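Local coordinates for protein tryparedoxin (Crithidia fasciculata, PDB 1O8X) that belongs to the thioredoxin family and probably acts as a thiol-disulfide oxidoreductase, passing electrons through a redox-active disulfide that the engineered substitution removes here, at residues Glu52-Phe57 and Lys61-Val66. The protein carries 1 engineered substitution. Numbering follows the deposited sequence.
Sequences EFYDKF and KNFEVV
In the beta-alpha-beta unit of the thioredoxin fold, helix 41-57 must hand the chain back to the central sheet, and here F57 and K61 make that turn while Y54 and E64 tie the returning strand 63-69 to the helix. The axes of segments 52-57 and 63-66 run roughly antiparallel, at 148°, after a connection of five residues. The backbone N of K61 donates to F57 O at 2.8 Å. Beside this bond the two side chains run alongside each other in the same direction, and K61 CE rests over one face of the F57 ring, 3.9 Å from its centroid. A bend at the last torsion of the lysine (chi4 -55°) leaves NZ in an off-centre cation-pi position above the same ring, whose opposite face is covered by K56 CB.

F63 reaches back toward the helix end: its CE2 approaches F57 O at 3.3 Å, and its CZ lies 3.7 Å from F53 CE2. The F53 and F63 rings are tilted by 25° and displaced along each other, with little overlap. Y54 CD1 touches both F63 CE1 and V65 CG2. With CG anti to the backbone N, the tyrosine extends across to the strand, where OH donates to the syn lone pair of E64 OE1, at 2.6 Å. The same oxygen accepts V65 N on its anti side at 2.9 Å. F32 and F140 add further aromatic contacts to F63, and W86 meets Y54 edge-to-face.

Two donors thus grip one oxygen of a buried carboxylate and help fix its rotation; they would be expected to stabilise its charged form, giving this largely aromatic interface a specific polar anchor.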
ATOM      1  N   GLU A  52      11.906  -4.602   3.879  1.00 13.47           N
ATOM      2  CA  GLU A  52      12.782  -5.738   3.590  1.00 14.47           C
ATOM      3  C   GLU A  52      12.105  -6.712   2.623  1.00 14.02           C
ATOM      4  O   GLU A  52      12.715  -7.184   1.664  1.00 15.08           O
ATOM      5  CB  GLU A  52      13.132  -6.454   4.889  1.00 15.71           C
ATOM      6  CG  GLU A  52      14.078  -7.630   4.716  1.00 18.56           C
ATOM      7  CD  GLU A  52      14.601  -8.193   6.023  1.00 23.23           C
ATOM      8  OE1 GLU A  52      14.415  -7.567   7.106  1.00 25.18           O
ATOM      9  OE2 GLU A  52      15.187  -9.290   5.952  1.00 23.78           O
ATOM     10  N   PHE A  53      10.844  -7.025   2.877  1.00 13.08           N
ATOM     11  CA  PHE A  53      10.085  -7.902   1.995  1.00 13.04           C
ATOM     12  C   PHE A  53       9.932  -7.321   0.585  1.00 13.08           C
ATOM     13  O   PHE A  53      10.128  -8.021  -0.425  1.00 13.72           O
ATOM     14  CB  PHE A  53       8.730  -8.198   2.625  1.00 13.18           C
ATOM     15  CG  PHE A  53       7.988  -9.313   1.940  1.00 13.00           C
ATOM     16  CD1 PHE A  53       8.185 -10.637   2.333  1.00 15.00           C
ATOM     17  CD2 PHE A  53       7.114  -9.049   0.890  1.00 13.42           C
ATOM     18  CE1 PHE A  53       7.500 -11.680   1.688  1.00 15.54           C
ATOM     19  CE2 PHE A  53       6.440 -10.083   0.241  1.00 13.97           C
ATOM     20  CZ  PHE A  53       6.635 -11.393   0.648  1.00 14.87           C
ATOM     21  N   TYR A  54       9.620  -6.030   0.514  1.00 13.31           N
ATOM     22  CA  TYR A  54       9.486  -5.347  -0.760  1.00 13.94           C
ATOM     23  C   TYR A  54      10.793  -5.401  -1.538  1.00 14.69           C
ATOM     24  O   TYR A  54      10.799  -5.723  -2.730  1.00 14.71           O
ATOM     25  CB  TYR A  54       9.080  -3.899  -0.504  1.00 14.03           C
ATOM     26  CG  TYR A  54       8.887  -3.034  -1.717  1.00 13.59           C
ATOM     27  CD1 TYR A  54       7.666  -3.025  -2.382  1.00 13.94           C
ATOM     28  CD2 TYR A  54       9.912  -2.219  -2.192  1.00 13.73           C
ATOM     29  CE1 TYR A  54       7.466  -2.225  -3.489  1.00 14.20           C
ATOM     30  CE2 TYR A  54       9.718  -1.424  -3.294  1.00 13.88           C
ATOM     31  CZ  TYR A  54       8.500  -1.433  -3.946  1.00 14.38           C
ATOM     32  OH  TYR A  54       8.284  -0.644  -5.032  1.00 16.20           O
ATOM     33  N   ASP A  55      11.902  -5.092  -0.872  1.00 15.41           N
ATOM     34  CA  ASP A  55      13.177  -5.057  -1.578  1.00 16.79           C
ATOM     35  C   ASP A  55      13.531  -6.439  -2.128  1.00 16.75           C
ATOM     36  O   ASP A  55      14.028  -6.552  -3.256  1.00 17.84           O
ATOM     37  CB  ASP A  55      14.272  -4.497  -0.672  1.00 18.30           C
ATOM     38  CG  ASP A  55      14.224  -2.974  -0.544  1.00 20.83           C
ATOM     39  OD1 ASP A  55      13.520  -2.275  -1.318  1.00 23.17           O
ATOM     40  OD2 ASP A  55      14.902  -2.389   0.325  1.00 24.29           O
ATOM     41  N   LYS A  56      13.260  -7.487  -1.346  1.00 15.60           N
ATOM     42  CA  LYS A  56      13.564  -8.857  -1.761  1.00 16.20           C
ATOM     43  C   LYS A  56      12.692  -9.325  -2.922  1.00 16.11           C
ATOM     44  O   LYS A  56      13.166 -10.027  -3.821  1.00 17.27           O
ATOM     45  CB  LYS A  56      13.343  -9.825  -0.602  1.00 16.67           C
ATOM     46  CG  LYS A  56      14.414  -9.822   0.471  1.00 18.06           C
ATOM     47  CD  LYS A  56      14.040 -10.777   1.613  1.00 20.20           C
ATOM     48  CE  LYS A  56      15.069 -10.784   2.739  1.00 23.39           C
ATOM     49  NZ  LYS A  56      14.547 -11.455   3.971  1.00 25.07           N
ATOM     50  N   PHE A  57      11.410  -8.965  -2.893  1.00 15.59           N
ATOM     51  CA  PHE A  57      10.396  -9.686  -3.674  1.00 14.90           C
ATOM     52  C   PHE A  57       9.499  -8.874  -4.596  1.00 14.27           C
ATOM     53  O   PHE A  57       8.741  -9.475  -5.357  1.00 14.19           O
ATOM     54  CB  PHE A  57       9.506 -10.543  -2.750  1.00 14.69           C
ATOM     55  CG  PHE A  57      10.265 -11.564  -1.945  1.00 15.50           C
ATOM     56  CD1 PHE A  57      10.162 -11.590  -0.564  1.00 16.49           C
ATOM     57  CD2 PHE A  57      11.087 -12.507  -2.565  1.00 17.37           C
ATOM     58  CE1 PHE A  57      10.850 -12.522   0.195  1.00 16.91           C
ATOM     59  CE2 PHE A  57      11.787 -13.448  -1.816  1.00 19.13           C
ATOM     60  CZ  PHE A  57      11.657 -13.460  -0.419  1.00 18.50           C
ATOM     61  N   LYS A  61       8.136 -11.474  -7.249  1.00 16.51           N
ATOM     62  CA  LYS A  61       6.746 -11.821  -6.917  1.00 16.24           C
ATOM     63  C   LYS A  61       5.733 -10.839  -7.519  1.00 16.01           C
ATOM     64  O   LYS A  61       4.536 -10.951  -7.263  1.00 16.59           O
ATOM     65  CB  LYS A  61       6.554 -11.989  -5.404  1.00 16.22           C
ATOM     66  CG  LYS A  61       7.385 -13.122  -4.831  1.00 17.25           C
ATOM     67  CD  LYS A  61       6.993 -13.516  -3.418  1.00 19.63           C
ATOM     68  CE  LYS A  61       8.006 -14.487  -2.821  1.00 21.31           C
ATOM     69  NZ  LYS A  61       8.206 -15.700  -3.676  1.00 25.04           N
ATOM     70  N   ASN A  62       6.227  -9.901  -8.329  1.00 15.81           N
ATOM     71  CA  ASN A  62       5.414  -9.001  -9.151  1.00 15.73           C
ATOM     72  C   ASN A  62       4.320  -8.246  -8.387  1.00 14.25           C
ATOM     73  O   ASN A  62       3.119  -8.373  -8.654  1.00 14.60           O
ATOM     74  CB  ASN A  62       4.829  -9.726 -10.367  1.00 17.20           C
ATOM     75  CG  ASN A  62       4.360  -8.755 -11.444  1.00 19.06           C
ATOM     76  OD1 ASN A  62       3.332  -8.970 -12.068  1.00 23.54           O
ATOM     77  ND2 ASN A  62       5.126  -7.686 -11.671  1.00 21.42           N
ATOM     78  N   PHE A  63       4.751  -7.442  -7.432  1.00 13.53           N
ATOM     79  CA  PHE A  63       3.807  -6.621  -6.706  1.00 12.65           C
ATOM     80  C   PHE A  63       4.347  -5.207  -6.522  1.00 12.58           C
ATOM     81  O   PHE A  63       5.547  -4.936  -6.695  1.00 13.30           O
ATOM     82  CB  PHE A  63       3.402  -7.262  -5.361  1.00 12.49           C
ATOM     83  CG  PHE A  63       4.523  -7.370  -4.350  1.00 11.39           C
ATOM     84  CD1 PHE A  63       4.816  -6.311  -3.499  1.00 12.64           C
ATOM     85  CD2 PHE A  63       5.251  -8.545  -4.222  1.00 12.08           C
ATOM     86  CE1 PHE A  63       5.840  -6.423  -2.562  1.00 13.49           C
ATOM     87  CE2 PHE A  63       6.263  -8.668  -3.276  1.00 12.44           C
ATOM     88  CZ  PHE A  63       6.559  -7.600  -2.443  1.00 13.23           C
ATOM     89  N   GLU A  64       3.439  -4.323  -6.142  1.00 12.12           N
ATOM     90  CA  GLU A  64       3.768  -2.951  -5.796  1.00 11.78           C
ATOM     91  C   GLU A  64       3.065  -2.599  -4.505  1.00 11.50           C
ATOM     92  O   GLU A  64       2.069  -3.234  -4.162  1.00 12.11           O
ATOM     93  CB  GLU A  64       3.308  -2.021  -6.933  1.00 13.23           C
ATOM     94  CG  GLU A  64       3.753  -0.569  -6.805  1.00 14.73           C
ATOM     95  CD  GLU A  64       5.251  -0.423  -6.595  1.00 15.54           C
ATOM     96  OE1 GLU A  64       5.709  -0.440  -5.429  1.00 14.98           O
ATOM     97  OE2 GLU A  64       5.971  -0.307  -7.604  1.00 19.55           O
ATOM     98  N   VAL A  65       3.596  -1.607  -3.792  1.00 11.69           N
ATOM     99  CA  VAL A  65       2.991  -1.085  -2.564  1.00 11.51           C
ATOM    100  C   VAL A  65       2.593   0.370  -2.816  1.00 11.76           C
ATOM    101  O   VAL A  65       3.390   1.158  -3.340  1.00 12.68           O
ATOM    102  CB  VAL A  65       3.940  -1.215  -1.341  1.00 11.20           C
ATOM    103  CG1 VAL A  65       3.313  -0.563  -0.114  1.00 12.13           C
ATOM    104  CG2 VAL A  65       4.239  -2.665  -1.053  1.00 11.43           C
ATOM    105  N   VAL A  66       1.362   0.720  -2.451  1.00 12.31           N
ATOM    106  CA  VAL A  66       0.851   2.074  -2.570  1.00 12.22           C
ATOM    107  C   VAL A  66       0.483   2.565  -1.173  1.00 12.07           C
ATOM    108  O   VAL A  66      -0.463   2.073  -0.557  1.00 11.77           O
ATOM    109  CB  VAL A  66      -0.371   2.133  -3.501  1.00 12.14           C
ATOM    110  CG1 VAL A  66      -0.925   3.548  -3.581  1.00 14.40           C
ATOM    111  CG2 VAL A  66       0.001   1.623  -4.894  1.00 13.27           C
TER